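Local coordinates for thylakoid lumenal 15 kDa protein 1, chloroplastic (Arabidopsis thaliana, PDB 3N90), which is of unknown function but folds as a pentapeptide repeat protein, a right-handed quadrilateral beta helix, in the thylakoid lumen of the chloroplast, at residues D22-L28 against N42-L48; L63-R69 against N82-L88; F99-I104 against V120-K124; I104-T110 against N135-L141. The protein carries 2 engineered substitutions. Residue numbers count along the deposited sequence, not the author numbering.

Contact 1 of 4, residues D22-L28 against N42-L48; sequences DFSGQTL and NFKGAKL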
loop_
_atom_site.group_PDB
_atom_site.type_symbol
_atom_site.label_atom_id
_atom_site.label_comp_id
_atom_site.label_asym_id
_atom_site.label_seq_id
_atom_site.Cartn_x
_atom_site.Cartn_y
_atom_site.Cartn_z
ATOM N N ASP A 22 14.933 1.421 3.967
ATOM C CA ASP A 22 14.218 0.810 5.086
ATOM C C ASP A 22 13.443 1.834 5.902
ATOM O O ASP A 22 14.009 2.638 6.631
ATOM C CB ASP A 22 15.170 -0.046 5.955
ATOM C CG ASP A 22 14.430 -0.930 6.954
ATOM O OD1 ASP A 22 13.261 -0.633 7.291
ATOM O OD2 ASP A 22 15.025 -1.940 7.416
ATOM N N PHE A 23 12.117 1.818 5.731
ATOM C CA PHE A 23 11.220 2.672 6.472
ATOM C C PHE A 23 10.371 1.872 7.488
ATOM O O PHE A 23 9.367 2.376 7.974
ATOM C CB PHE A 23 10.259 3.371 5.504
ATOM C CG PHE A 23 10.906 4.420 4.625
ATOM C CD1 PHE A 23 11.143 5.712 5.114
ATOM C CD2 PHE A 23 11.297 4.116 3.311
ATOM C CE1 PHE A 23 11.744 6.714 4.293
ATOM C CE2 PHE A 23 11.909 5.088 2.504
ATOM C CZ PHE A 23 12.110 6.400 2.995
ATOM N N SER A 24 10.776 0.645 7.787
ATOM C CA SER A 24 9.941 -0.262 8.596
ATOM C C SER A 24 9.648 0.351 9.971
ATOM O O SER A 24 10.534 0.940 10.601
ATOM C CB SER A 24 10.606 -1.636 8.721
ATOM O OG SER A 24 11.910 -1.476 9.251
ATOM N N GLY A 25 8.394 0.265 10.400
ATOM C CA GLY A 25 7.941 0.785 11.714
ATOM C C GLY A 25 7.885 2.294 11.910
ATOM O O GLY A 25 7.554 2.790 13.016
ATOM N N GLN A 26 8.193 3.051 10.868
ATOM C CA GLN A 26 8.292 4.489 11.011
ATOM C C GLN A 26 6.964 5.182 10.910
ATOM O O GLN A 26 6.037 4.684 10.253
ATOM C CB GLN A 26 9.266 5.035 9.998
ATOM C CG GLN A 26 10.619 4.350 10.155
ATOM C CD GLN A 26 11.698 5.066 9.451
ATOM O OE1 GLN A 26 12.836 4.598 9.394
ATOM N NE2 GLN A 26 11.365 6.208 8.891
ATOM N N THR A 27 6.874 6.344 11.563
ATOM C CA THR A 27 5.705 7.182 11.476
ATOM C C THR A 27 5.844 8.063 10.267
ATOM O O THR A 27 6.713 8.952 10.217
ATOM C CB THR A 27 5.526 8.030 12.743
ATOM O OG1 THR A 27 5.479 7.151 13.851
ATOM C CG2 THR A 27 4.233 8.806 12.697
ATOM N N LEU A 28 5.001 7.780 9.260
ATOM C CA LEU A 28 5.013 8.481 7.988
ATOM C C LEU A 28 3.607 8.964 7.579
ATOM O O LEU A 28 3.202 8.858 6.424
ATOM C CB LEU A 28 5.606 7.582 6.891
ATOM C CG LEU A 28 7.005 7.029 7.232
ATOM C CD1 LEU A 28 7.291 5.787 6.429
ATOM C CD2 LEU A 28 8.031 8.095 6.996
ATOM N N ASN A 42 11.252 -1.184 2.311
ATOM C CA ASN A 42 10.666 -1.823 3.478
ATOM C C ASN A 42 9.784 -0.859 4.267
ATOM O O ASN A 42 10.280 0.069 4.918
ATOM C CB ASN A 42 11.789 -2.338 4.389
ATOM C CG ASN A 42 11.282 -3.265 5.495
ATOM O OD1 ASN A 42 10.086 -3.478 5.656
ATOM N ND2 ASN A 42 12.226 -3.807 6.271
ATOM N N PHE A 43 8.466 -1.042 4.161
ATOM C CA PHE A 43 7.506 -0.282 4.983
ATOM C C PHE A 43 6.783 -1.176 5.988
ATOM O O PHE A 43 5.684 -0.856 6.397
ATOM C CB PHE A 43 6.425 0.411 4.124
ATOM C CG PHE A 43 6.955 1.532 3.227
ATOM C CD1 PHE A 43 7.153 2.814 3.742
ATOM C CD2 PHE A 43 7.264 1.290 1.894
ATOM C CE1 PHE A 43 7.611 3.866 2.955
ATOM C CE2 PHE A 43 7.759 2.348 1.074
ATOM C CZ PHE A 43 7.931 3.636 1.627
ATOM N N LYS A 44 7.380 -2.302 6.365
ATOM C CA LYS A 44 6.646 -3.242 7.231
ATOM C C LYS A 44 6.223 -2.560 8.525
ATOM O O LYS A 44 7.053 -1.942 9.188
ATOM C CB LYS A 44 7.495 -4.485 7.529
ATOM C CG LYS A 44 6.799 -5.482 8.467
ATOM C CD LYS A 44 7.525 -6.821 8.452
ATOM C CE LYS A 44 6.679 -7.873 9.154
ATOM N NZ LYS A 44 7.277 -9.217 9.020
ATOM N N GLY A 45 4.933 -2.614 8.846
ATOM C CA GLY A 45 4.385 -1.972 10.057
ATOM C C GLY A 45 4.508 -0.470 10.139
ATOM O O GLY A 45 4.354 0.117 11.227
ATOM N N ALA A 46 4.811 0.182 9.006
ATOM C CA ALA A 46 4.869 1.627 8.988
ATOM C C ALA A 46 3.470 2.240 9.172
ATOM O O ALA A 46 2.446 1.609 8.869
ATOM C CB ALA A 46 5.499 2.136 7.713
ATOM N N LYS A 47 3.434 3.460 9.687
ATOM C CA LYS A 47 2.182 4.173 9.834
ATOM C C LYS A 47 2.114 5.202 8.713
ATOM O O LYS A 47 2.847 6.212 8.685
ATOM C CB LYS A 47 2.011 4.801 11.231
ATOM C CG LYS A 47 2.219 3.865 12.406
ATOM C CD LYS A 47 1.367 2.589 12.339
ATOM C CE LYS A 47 1.501 1.738 13.620
ATOM N NZ LYS A 47 0.302 0.852 13.795
ATOM N N LEU A 48 1.253 4.902 7.738
ATOM C CA LEU A 48 1.201 5.671 6.501
ATOM C C LEU A 48 -0.212 6.227 6.228
ATOM O O LEU A 48 -0.635 6.375 5.065
ATOM C CB LEU A 48 1.635 4.777 5.329
ATOM C CG LEU A 48 3.152 4.502 5.227
ATOM C CD1 LEU A 48 3.469 3.160 4.612
ATOM C CD2 LEU A 48 3.751 5.648 4.419
#
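Residues 22-28 and 42-48 are equivalent corners of two successive coils near the N-terminal end of the right-handed quadrilateral beta helix, stacked one on the other in register. Each contains a type II turn, F23 to Q26 and F43 to A46, with a glycine of positive phi, G25 or G45, at the third position. Four backbone hydrogen bonds join the two segments: F23 N to N42 O (2.7 Å), G25 N to K44 O (2.9 Å), K47 N to Q26 O (2.9 Å) and L28 N to K47 O (2.7 Å). At the corner, D22 OD1 accepts from S24 N (2.8 Å) and N42 OD1 from K44 N (3.0 Å), a pair of Asx turns repeated from coil to coil. The buried side chains stack as well. The F23 and F43 rings are nearly parallel, their planes at 5° and centroids 5.2 Å apart, but slid so that they barely overlap. L28 CB meets L48 CD2 at 3.6 Å, while L28 CD1 reaches the edge of the F43 ring, 4.0 Å from CE1. F33 meets both rings edge-to-face. On its far side, 42-48 passes backbone bonds to D62, S64 and D67 of the following coil. Backbone polarity is thus spent partly between the coils and partly inside each turn and its Asx side chain, while the interior is left to aromatic and aliphatic packing.

Contact 2 of 4, residues L63-R69 against N82-L88; sequences LSEADLR and NLTNANL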
loop_
_atom_site.group_PDB
_atom_site.type_symbol
_atom_site.label_atom_id
_atom_site.label_comp_id
_atom_site.label_asym_id
_atom_site.label_seq_id
_atom_site.Cartn_x
_atom_site.Cartn_y
_atom_site.Cartn_z
ATOM N N LEU A 63 4.855 -3.874 2.325
ATOM C CA LEU A 63 3.904 -3.054 3.072
ATOM C C LEU A 63 3.088 -3.892 4.114
ATOM O O LEU A 63 2.002 -3.486 4.567
ATOM C CB LEU A 63 3.006 -2.304 2.100
ATOM C CG LEU A 63 3.548 -1.000 1.476
ATOM C CD1 LEU A 63 2.528 -0.650 0.419
ATOM C CD2 LEU A 63 3.564 0.141 2.467
ATOM N N SER A 64 3.601 -5.068 4.447
ATOM C CA SER A 64 2.882 -5.966 5.373
ATOM C C SER A 64 2.652 -5.270 6.715
ATOM O O SER A 64 3.509 -4.512 7.171
ATOM C CB SER A 64 3.575 -7.328 5.522
ATOM O OG SER A 64 4.839 -7.225 6.132
ATOM N N GLU A 65 1.457 -5.451 7.270
ATOM C CA GLU A 65 1.045 -4.858 8.552
ATOM C C GLU A 65 1.104 -3.320 8.616
ATOM O O GLU A 65 1.045 -2.710 9.699
ATOM C CB GLU A 65 1.816 -5.533 9.718
ATOM C CG GLU A 65 1.183 -6.884 10.212
ATOM C CD GLU A 65 0.010 -6.734 11.229
ATOM O OE1 GLU A 65 -1.006 -6.037 10.955
ATOM O OE2 GLU A 65 0.080 -7.358 12.316
ATOM N N ALA A 66 1.219 -2.684 7.452
ATOM C CA ALA A 66 1.195 -1.235 7.388
ATOM C C ALA A 66 -0.200 -0.655 7.614
ATOM O O ALA A 66 -1.206 -1.256 7.221
ATOM C CB ALA A 66 1.753 -0.759 6.050
ATOM N N ASP A 67 -0.249 0.524 8.235
ATOM C CA ASP A 67 -1.453 1.339 8.305
ATOM C C ASP A 67 -1.484 2.232 7.077
ATOM O O ASP A 67 -0.725 3.184 6.981
ATOM C CB ASP A 67 -1.444 2.156 9.604
ATOM C CG ASP A 67 -2.663 3.054 9.765
ATOM O OD1 ASP A 67 -3.558 3.072 8.875
ATOM O OD2 ASP A 67 -2.714 3.776 10.799
ATOM N N LEU A 68 -2.319 1.873 6.089
ATOM C CA LEU A 68 -2.438 2.607 4.820
ATOM C C LEU A 68 -3.805 3.294 4.689
ATOM O O LEU A 68 -4.244 3.606 3.595
ATOM C CB LEU A 68 -2.219 1.644 3.636
ATOM C CG LEU A 68 -0.871 0.897 3.641
ATOM C CD1 LEU A 68 -0.902 -0.277 2.624
ATOM C CD2 LEU A 68 0.261 1.889 3.373
ATOM N N ARG A 69 -4.490 3.526 5.811
ATOM C CA ARG A 69 -5.796 4.160 5.724
ATOM C C ARG A 69 -5.731 5.482 4.989
ATOM O O ARG A 69 -4.920 6.372 5.310
ATOM C CB ARG A 69 -6.400 4.347 7.124
ATOM C CG ARG A 69 -6.661 3.001 7.821
ATOM C CD ARG A 69 -7.099 3.257 9.259
ATOM N NE ARG A 69 -6.031 3.882 10.044
ATOM C CZ ARG A 69 -6.222 4.558 11.179
ATOM N NH1 ARG A 69 -7.462 4.701 11.665
ATOM N NH2 ARG A 69 -5.172 5.071 11.847
ATOM N N ASN A 82 4.177 -7.026 -0.893
ATOM C CA ASN A 82 3.572 -7.750 0.196
ATOM C C ASN A 82 2.615 -6.832 0.942
ATOM O O ASN A 82 3.031 -5.822 1.536
ATOM C CB ASN A 82 4.650 -8.313 1.110
ATOM C CG ASN A 82 4.101 -9.314 2.107
ATOM O OD1 ASN A 82 2.889 -9.457 2.266
ATOM N ND2 ASN A 82 5.005 -10.013 2.790
ATOM N N LEU A 83 1.322 -7.142 0.841
ATOM C CA LEU A 83 0.306 -6.391 1.559
ATOM C C LEU A 83 -0.420 -7.214 2.656
ATOM O O LEU A 83 -1.512 -6.843 3.091
ATOM C CB LEU A 83 -0.717 -5.754 0.612
ATOM C CG LEU A 83 -0.291 -4.524 -0.236
ATOM C CD1 LEU A 83 -1.357 -4.337 -1.329
ATOM C CD2 LEU A 83 -0.150 -3.293 0.582
ATOM N N THR A 84 0.226 -8.282 3.099
ATOM C CA THR A 84 -0.328 -9.142 4.150
ATOM C C THR A 84 -0.659 -8.291 5.370
ATOM O O THR A 84 0.212 -7.551 5.884
ATOM C CB THR A 84 0.666 -10.237 4.569
ATOM O OG1 THR A 84 0.978 -11.078 3.459
ATOM C CG2 THR A 84 0.073 -11.098 5.711
ATOM N N ASN A 85 -1.920 -8.370 5.796
ATOM C CA ASN A 85 -2.451 -7.661 6.953
ATOM C C ASN A 85 -2.418 -6.127 6.889
ATOM O O ASN A 85 -2.587 -5.452 7.907
ATOM C CB ASN A 85 -1.762 -8.154 8.236
ATOM C CG ASN A 85 -2.195 -9.561 8.624
ATOM O OD1 ASN A 85 -3.388 -9.850 8.667
ATOM N ND2 ASN A 85 -1.233 -10.420 8.930
ATOM N N ALA A 86 -2.224 -5.575 5.696
ATOM C CA ALA A 86 -2.174 -4.150 5.539
ATOM C C ALA A 86 -3.590 -3.601 5.627
ATOM O O ALA A 86 -4.552 -4.218 5.104
ATOM C CB ALA A 86 -1.511 -3.777 4.192
ATOM N N ASN A 87 -3.739 -2.479 6.302
ATOM C CA ASN A 87 -5.040 -1.828 6.381
ATOM C C ASN A 87 -5.168 -0.714 5.329
ATOM O O ASN A 87 -4.554 0.357 5.439
ATOM C CB ASN A 87 -5.377 -1.344 7.814
ATOM C CG ASN A 87 -6.786 -0.776 7.922
ATOM O OD1 ASN A 87 -7.547 -0.769 6.951
ATOM N ND2 ASN A 87 -7.150 -0.299 9.111
ATOM N N LEU A 88 -5.921 -0.984 4.250
ATOM C CA LEU A 88 -6.144 0.057 3.240
ATOM C C LEU A 88 -7.481 0.773 3.356
ATOM O O LEU A 88 -7.949 1.360 2.396
ATOM C CB LEU A 88 -5.928 -0.493 1.789
ATOM C CG LEU A 88 -4.512 -1.032 1.532
ATOM C CD1 LEU A 88 -4.433 -2.519 1.854
ATOM C CD2 LEU A 88 -4.119 -0.828 0.097
#
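Donors and acceptors where 63-69 lies against 82-88 are met partly by the neighbouring coil and partly within each segment. L63 N donates to N82 O (2.8 Å), E65 N to T84 O (2.8 Å), N87 N to A66 O (3.0 Å) and L68 N to N87 O (2.8 Å). R69 N also lies 3.2 Å from N87 O, but the angle is poor; it donates instead to D67 OD1 (3.2 Å) in an Asx turn. D67 further holds R69 in a salt bridge, with R69 NE 2.9 Å from D67 OD1. N82 OD1 serves a second Asx turn, accepting from T84 N (3.0 Å) and T84 OG1 (2.8 Å). Other polar ends find partners beyond the two segments: S64 OG bonds to D62, N87 OD1 to the amide of E89, and N85 OD1 to that of A131. Beneath the turns, L68 CD1 packs on L83 CD2 (3.7 Å) and A86 CB (3.9 Å). Stacked type II turns with inward leucine and alanine are the signature of the pentapeptide-repeat quadrilateral beta helix.

Contact 3 of 4, residues F99-I104 against V120-K124; sequences FKGSNI and VYLCK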
loop_
_atom_site.group_PDB
_atom_site.type_symbol
_atom_site.label_atom_id
_atom_site.label_comp_id
_atom_site.label_asym_id
_atom_site.label_seq_id
_atom_site.Cartn_x
_atom_site.Cartn_y
_atom_site.Cartn_z
ATOM N N PHE A 99 -1.662 -4.269 -9.420
ATOM C CA PHE A 99 -1.355 -5.085 -8.216
ATOM C C PHE A 99 -0.889 -6.506 -8.592
ATOM O O PHE A 99 -0.805 -7.381 -7.730
ATOM C CB PHE A 99 -2.561 -5.163 -7.247
ATOM C CG PHE A 99 -2.697 -3.984 -6.303
ATOM C CD1 PHE A 99 -2.679 -4.184 -4.923
ATOM C CD2 PHE A 99 -2.877 -2.693 -6.776
ATOM C CE1 PHE A 99 -2.809 -3.115 -4.021
ATOM C CE2 PHE A 99 -2.999 -1.602 -5.876
ATOM C CZ PHE A 99 -2.966 -1.815 -4.492
ATOM N N LYS A 100 -0.575 -6.735 -9.873
ATOM C CA LYS A 100 -0.181 -8.080 -10.340
ATOM C C LYS A 100 0.913 -8.718 -9.484
ATOM O O LYS A 100 1.989 -8.123 -9.269
ATOM C CB LYS A 100 0.244 -8.033 -11.813
ATOM C CG LYS A 100 0.882 -9.330 -12.328
ATOM C CD LYS A 100 0.841 -9.410 -13.839
ATOM C CE LYS A 100 1.433 -10.716 -14.345
ATOM N NZ LYS A 100 1.436 -10.752 -15.831
ATOM N N GLY A 101 0.648 -9.928 -8.984
ATOM C CA GLY A 101 1.666 -10.646 -8.235
ATOM C C GLY A 101 1.691 -10.300 -6.751
ATOM O O GLY A 101 2.426 -10.933 -5.986
ATOM N N SER A 102 0.887 -9.317 -6.327
ATOM C CA SER A 102 0.925 -8.880 -4.931
ATOM C C SER A 102 0.236 -9.868 -3.989
ATOM O O SER A 102 -0.695 -10.581 -4.382
ATOM C CB SER A 102 0.379 -7.474 -4.788
ATOM O OG SER A 102 1.345 -6.596 -5.395
ATOM N N ASN A 103 0.750 -9.949 -2.774
ATOM C CA ASN A 103 0.144 -10.806 -1.758
ATOM C C ASN A 103 -0.777 -9.958 -0.915
ATOM O O ASN A 103 -0.314 -9.068 -0.205
ATOM C CB ASN A 103 1.256 -11.466 -0.907
ATOM C CG ASN A 103 0.697 -12.322 0.247
ATOM O OD1 ASN A 103 -0.517 -12.427 0.436
ATOM N ND2 ASN A 103 1.596 -12.922 1.020
ATOM N N ILE A 104 -2.081 -10.220 -0.983
ATOM C CA ILE A 104 -3.068 -9.422 -0.253
ATOM C C ILE A 104 -3.811 -10.205 0.832
ATOM O O ILE A 104 -4.936 -9.840 1.187
ATOM C CB ILE A 104 -4.080 -8.738 -1.175
ATOM C CG1 ILE A 104 -4.866 -9.773 -2.015
ATOM C CG2 ILE A 104 -3.340 -7.708 -2.067
ATOM C CD1 ILE A 104 -6.077 -9.194 -2.706
ATOM N N VAL A 120 -12.101 -7.685 -10.030
ATOM C CA VAL A 120 -11.980 -9.033 -10.580
ATOM C C VAL A 120 -10.602 -9.635 -10.312
ATOM O O VAL A 120 -10.504 -10.790 -9.875
ATOM C CB VAL A 120 -12.303 -9.075 -12.108
ATOM C CG1 VAL A 120 -11.924 -10.399 -12.684
ATOM C CG2 VAL A 120 -13.786 -8.816 -12.332
ATOM N N TYR A 121 -9.538 -8.859 -10.534
ATOM C CA TYR A 121 -8.199 -9.365 -10.326
ATOM C C TYR A 121 -7.927 -9.621 -8.835
ATOM O O TYR A 121 -7.451 -10.682 -8.419
ATOM C CB TYR A 121 -7.092 -8.419 -10.880
ATOM C CG TYR A 121 -5.748 -9.036 -10.548
ATOM C CD1 TYR A 121 -5.302 -10.176 -11.247
ATOM C CD2 TYR A 121 -4.968 -8.585 -9.456
ATOM C CE1 TYR A 121 -4.110 -10.812 -10.912
ATOM C CE2 TYR A 121 -3.764 -9.241 -9.113
ATOM C CZ TYR A 121 -3.346 -10.346 -9.855
ATOM O OH TYR A 121 -2.162 -10.988 -9.535
ATOM N N LEU A 122 -8.209 -8.599 -8.036
ATOM C CA LEU A 122 -7.924 -8.695 -6.614
ATOM C C LEU A 122 -8.661 -9.876 -5.976
ATOM O O LEU A 122 -8.085 -10.580 -5.138
ATOM C CB LEU A 122 -8.294 -7.379 -5.909
ATOM C CG LEU A 122 -7.319 -6.225 -6.199
ATOM C CD1 LEU A 122 -7.847 -4.923 -5.622
ATOM C CD2 LEU A 122 -5.927 -6.496 -5.692
ATOM N N CYS A 123 -9.906 -10.095 -6.409
ATOM C CA CYS A 123 -10.746 -11.196 -5.893
ATOM C C CYS A 123 -10.234 -12.574 -6.295
ATOM O O CYS A 123 -10.595 -13.562 -5.647
ATOM C CB CYS A 123 -12.184 -11.040 -6.336
ATOM S SG CYS A 123 -13.060 -9.770 -5.412
ATOM N N LYS A 124 -9.417 -12.647 -7.351
ATOM C CA LYS A 124 -8.793 -13.907 -7.733
ATOM C C LYS A 124 -7.716 -14.263 -6.768
ATOM O O LYS A 124 -7.376 -15.439 -6.631
ATOM C CB LYS A 124 -8.130 -13.842 -9.120
ATOM C CG LYS A 124 -9.114 -13.918 -10.243
ATOM C CD LYS A 124 -8.414 -13.711 -11.568
ATOM C CE LYS A 124 -9.449 -13.711 -12.690
ATOM N NZ LYS A 124 -8.796 -13.232 -13.916
HETATM O O HOH W 1 -1.197 -12.000 -6.647
#
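L122 and Y121, adjacent on helix 116-125, make the helix's share of this contact by different means. L122 contributes apolar packing: its CD2 lies 3.9 Å from F99 CB and 4.0 Å from I104 CD1. I104, whose CB points at the helix, also brings CD1 to within 3.4 Å of L122 O. Residues 99-104 belong to a late coil of the quadrilateral beta helix, with a type II turn from F99 to S102; the helix therefore sits as a cap against the C-terminal end of the solenoid, where L122 meets the inward-facing residues. The F99 ring itself leads away from the helix to pack on L83 of the preceding coil. Y121 instead grips the turn at the surface. Its hydroxyl accepts a nearly straight hydrogen bond from G101 N (3.1 Å to Y121 OH), and a water bridges the same Y121 OH, at 3.2 Å, to S102 O, at 2.7 Å. Next along the helix, C123 forms a disulfide with C143.

Contact 4 of 4, residues I104-T110 against N135-L141; sequences ITGADFT and NATRDTL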
loop_
_atom_site.group_PDB
_atom_site.type_symbol
_atom_site.label_atom_id
_atom_site.label_comp_id
_atom_site.label_asym_id
_atom_site.label_seq_id
_atom_site.Cartn_x
_atom_site.Cartn_y
_atom_site.Cartn_z
ATOM N N ILE A 104 -2.081 -10.220 -0.983
ATOM C CA ILE A 104 -3.068 -9.422 -0.253
ATOM C C ILE A 104 -3.811 -10.205 0.832
ATOM O O ILE A 104 -4.936 -9.840 1.187
ATOM C CB ILE A 104 -4.080 -8.738 -1.175
ATOM C CG1 ILE A 104 -4.866 -9.773 -2.015
ATOM C CG2 ILE A 104 -3.340 -7.708 -2.067
ATOM C CD1 ILE A 104 -6.077 -9.194 -2.706
ATOM N N THR A 105 -3.159 -11.248 1.326
ATOM C CA THR A 105 -3.723 -12.108 2.372
ATOM C C THR A 105 -3.951 -11.247 3.592
ATOM O O THR A 105 -2.989 -10.731 4.171
ATOM C CB THR A 105 -2.756 -13.237 2.774
ATOM O OG1 THR A 105 -2.449 -14.048 1.643
ATOM C CG2 THR A 105 -3.393 -14.144 3.874
ATOM N N GLY A 106 -5.215 -11.089 3.979
ATOM C CA GLY A 106 -5.585 -10.325 5.171
ATOM C C GLY A 106 -5.520 -8.819 4.983
ATOM O O GLY A 106 -5.679 -8.061 5.927
ATOM N N ALA A 107 -5.335 -8.355 3.746
ATOM C CA ALA A 107 -5.439 -6.914 3.485
ATOM C C ALA A 107 -6.871 -6.376 3.658
ATOM O O ALA A 107 -7.854 -7.053 3.336
ATOM C CB ALA A 107 -4.913 -6.593 2.073
ATOM N N ASP A 108 -7.014 -5.157 4.126
ATOM C CA ASP A 108 -8.346 -4.596 4.274
ATOM C C ASP A 108 -8.645 -3.479 3.265
ATOM O O ASP A 108 -8.119 -2.373 3.355
ATOM C CB ASP A 108 -8.567 -4.161 5.747
ATOM C CG ASP A 108 -10.007 -3.837 6.065
ATOM O OD1 ASP A 108 -10.721 -3.308 5.189
ATOM O OD2 ASP A 108 -10.409 -4.072 7.233
ATOM N N PHE A 109 -9.534 -3.771 2.299
ATOM C CA PHE A 109 -9.874 -2.846 1.238
ATOM C C PHE A 109 -11.231 -2.105 1.424
ATOM O O PHE A 109 -11.821 -1.676 0.450
ATOM C CB PHE A 109 -9.859 -3.582 -0.128
ATOM C CG PHE A 109 -8.483 -3.998 -0.606
ATOM C CD1 PHE A 109 -7.748 -3.132 -1.414
ATOM C CD2 PHE A 109 -7.963 -5.257 -0.314
ATOM C CE1 PHE A 109 -6.471 -3.503 -1.909
ATOM C CE2 PHE A 109 -6.698 -5.654 -0.785
ATOM C CZ PHE A 109 -5.941 -4.767 -1.593
ATOM N N THR A 110 -11.704 -1.947 2.666
ATOM C CA THR A 110 -12.925 -1.131 2.923
ATOM C C THR A 110 -12.982 0.229 2.302
ATOM O O THR A 110 -12.058 1.054 2.452
ATOM C CB THR A 110 -13.144 -0.899 4.431
ATOM O OG1 THR A 110 -13.424 -2.137 5.047
ATOM C CG2 THR A 110 -14.304 0.093 4.676
ATOM N N ASN A 135 -11.663 -7.867 9.592
ATOM C CA ASN A 135 -12.477 -7.807 8.376
ATOM C C ASN A 135 -11.968 -8.861 7.388
ATOM O O ASN A 135 -10.765 -9.155 7.315
ATOM C CB ASN A 135 -12.509 -6.401 7.781
ATOM C CG ASN A 135 -13.474 -5.494 8.482
ATOM O OD1 ASN A 135 -14.439 -5.964 9.110
ATOM N ND2 ASN A 135 -13.251 -4.180 8.375
ATOM N N ALA A 136 -12.878 -9.495 6.659
ATOM C CA ALA A 136 -12.436 -10.554 5.760
ATOM C C ALA A 136 -12.091 -9.901 4.428
ATOM O O ALA A 136 -12.873 -9.085 3.929
ATOM C CB ALA A 136 -13.524 -11.614 5.583
ATOM N N THR A 137 -10.918 -10.232 3.880
ATOM C CA THR A 137 -10.375 -9.472 2.724
ATOM C C THR A 137 -11.363 -9.489 1.590
ATOM O O THR A 137 -11.663 -8.454 1.028
ATOM C CB THR A 137 -8.996 -9.984 2.254
ATOM O OG1 THR A 137 -8.043 -9.747 3.294
ATOM C CG2 THR A 137 -8.524 -9.246 0.959
ATOM N N ARG A 138 -11.926 -10.667 1.333
ATOM C CA ARG A 138 -12.964 -10.882 0.305
ATOM C C ARG A 138 -14.225 -10.070 0.519
ATOM O O ARG A 138 -14.853 -9.662 -0.451
ATOM C CB ARG A 138 -13.320 -12.366 0.228
ATOM C CG ARG A 138 -12.156 -13.265 -0.159
ATOM C CD ARG A 138 -12.615 -14.672 -0.472
ATOM N NE ARG A 138 -13.456 -14.759 -1.672
ATOM C CZ ARG A 138 -13.008 -14.632 -2.925
ATOM N NH1 ARG A 138 -11.729 -14.378 -3.175
ATOM N NH2 ARG A 138 -13.844 -14.742 -3.943
ATOM N N ASP A 139 -14.614 -9.855 1.785
ATOM C CA ASP A 139 -15.780 -9.022 2.088
ATOM C C ASP A 139 -15.514 -7.557 1.855
ATOM O O ASP A 139 -16.368 -6.834 1.333
ATOM C CB ASP A 139 -16.258 -9.247 3.522
ATOM C CG ASP A 139 -16.825 -10.625 3.730
ATOM O OD1 ASP A 139 -17.332 -11.204 2.742
ATOM O OD2 ASP A 139 -16.769 -11.122 4.875
ATOM N N THR A 140 -14.325 -7.085 2.249
ATOM C CA THR A 140 -13.981 -5.692 2.029
ATOM C C THR A 140 -13.936 -5.408 0.547
ATOM O O THR A 140 -14.226 -4.297 0.125
ATOM C CB THR A 140 -12.633 -5.309 2.710
ATOM O OG1 THR A 140 -11.551 -6.009 2.088
ATOM C CG2 THR A 140 -12.685 -5.674 4.194
ATOM N N LEU A 141 -13.597 -6.439 -0.229
ATOM C CA LEU A 141 -13.548 -6.355 -1.692
ATOM C C LEU A 141 -14.891 -6.677 -2.345
ATOM O O LEU A 141 -15.066 -6.453 -3.539
ATOM C CB LEU A 141 -12.501 -7.343 -2.242
ATOM C CG LEU A 141 -11.029 -6.949 -2.100
ATOM C CD1 LEU A 141 -10.083 -8.052 -2.461
ATOM C CD2 LEU A 141 -10.725 -5.683 -2.901
#
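Threonine hydroxyls of the short helix 137-140 stand in here for the backbone of a further coil. T137 OG1 donates to A107 O (2.7 Å), and T140 OG1 accepts from F109 N (3.0 Å) while donating its own proton to T137 O (2.7 Å), within the helix. D108 forms the corner's Asx turn, its OD1 accepting from T110 N (3.0 Å) and T110 OG1 (2.9 Å); its OD2 takes a bond from N135 ND2 (3.1 Å) and another from T133. Beside these polar links, F109 CB packs on L141 CD2 at 3.6 Å and I104 CD1 lies 4.2 Å from L141 CD1; T137 CG2 approaches the edge of the F109 ring, 4.2 Å from CD2. L141 also rests on L122 of helix 116-125. The opposite edge of 104-110 bonds to the coil before it, through N85 and A86. A107 O and F109 N, which would face a further coil, are thus satisfied by threonine side chains, and L141 closes over the apolar interior.

From the N terminus, contact 1 closes a loop of one coil and contact 2, later in series, closes another. The two touch directly, G45 N with S64 O and L48 N with D67 O, so 22-28, 42-48, 63-69 and 82-88 form a continuous pile along one corner of the beta helix. Residues 99-110 belong to the next coil, with L83 N meeting N103 O and A86 O meeting D108 N. From this coil the remaining contacts run to the C-terminal helices: contacts 3 and 4 share I104 and cross along the chain, tying helices 116-125 and 137-140 to it. R138 NH1 with C123 O joins those helices to each other. No contact nests within another.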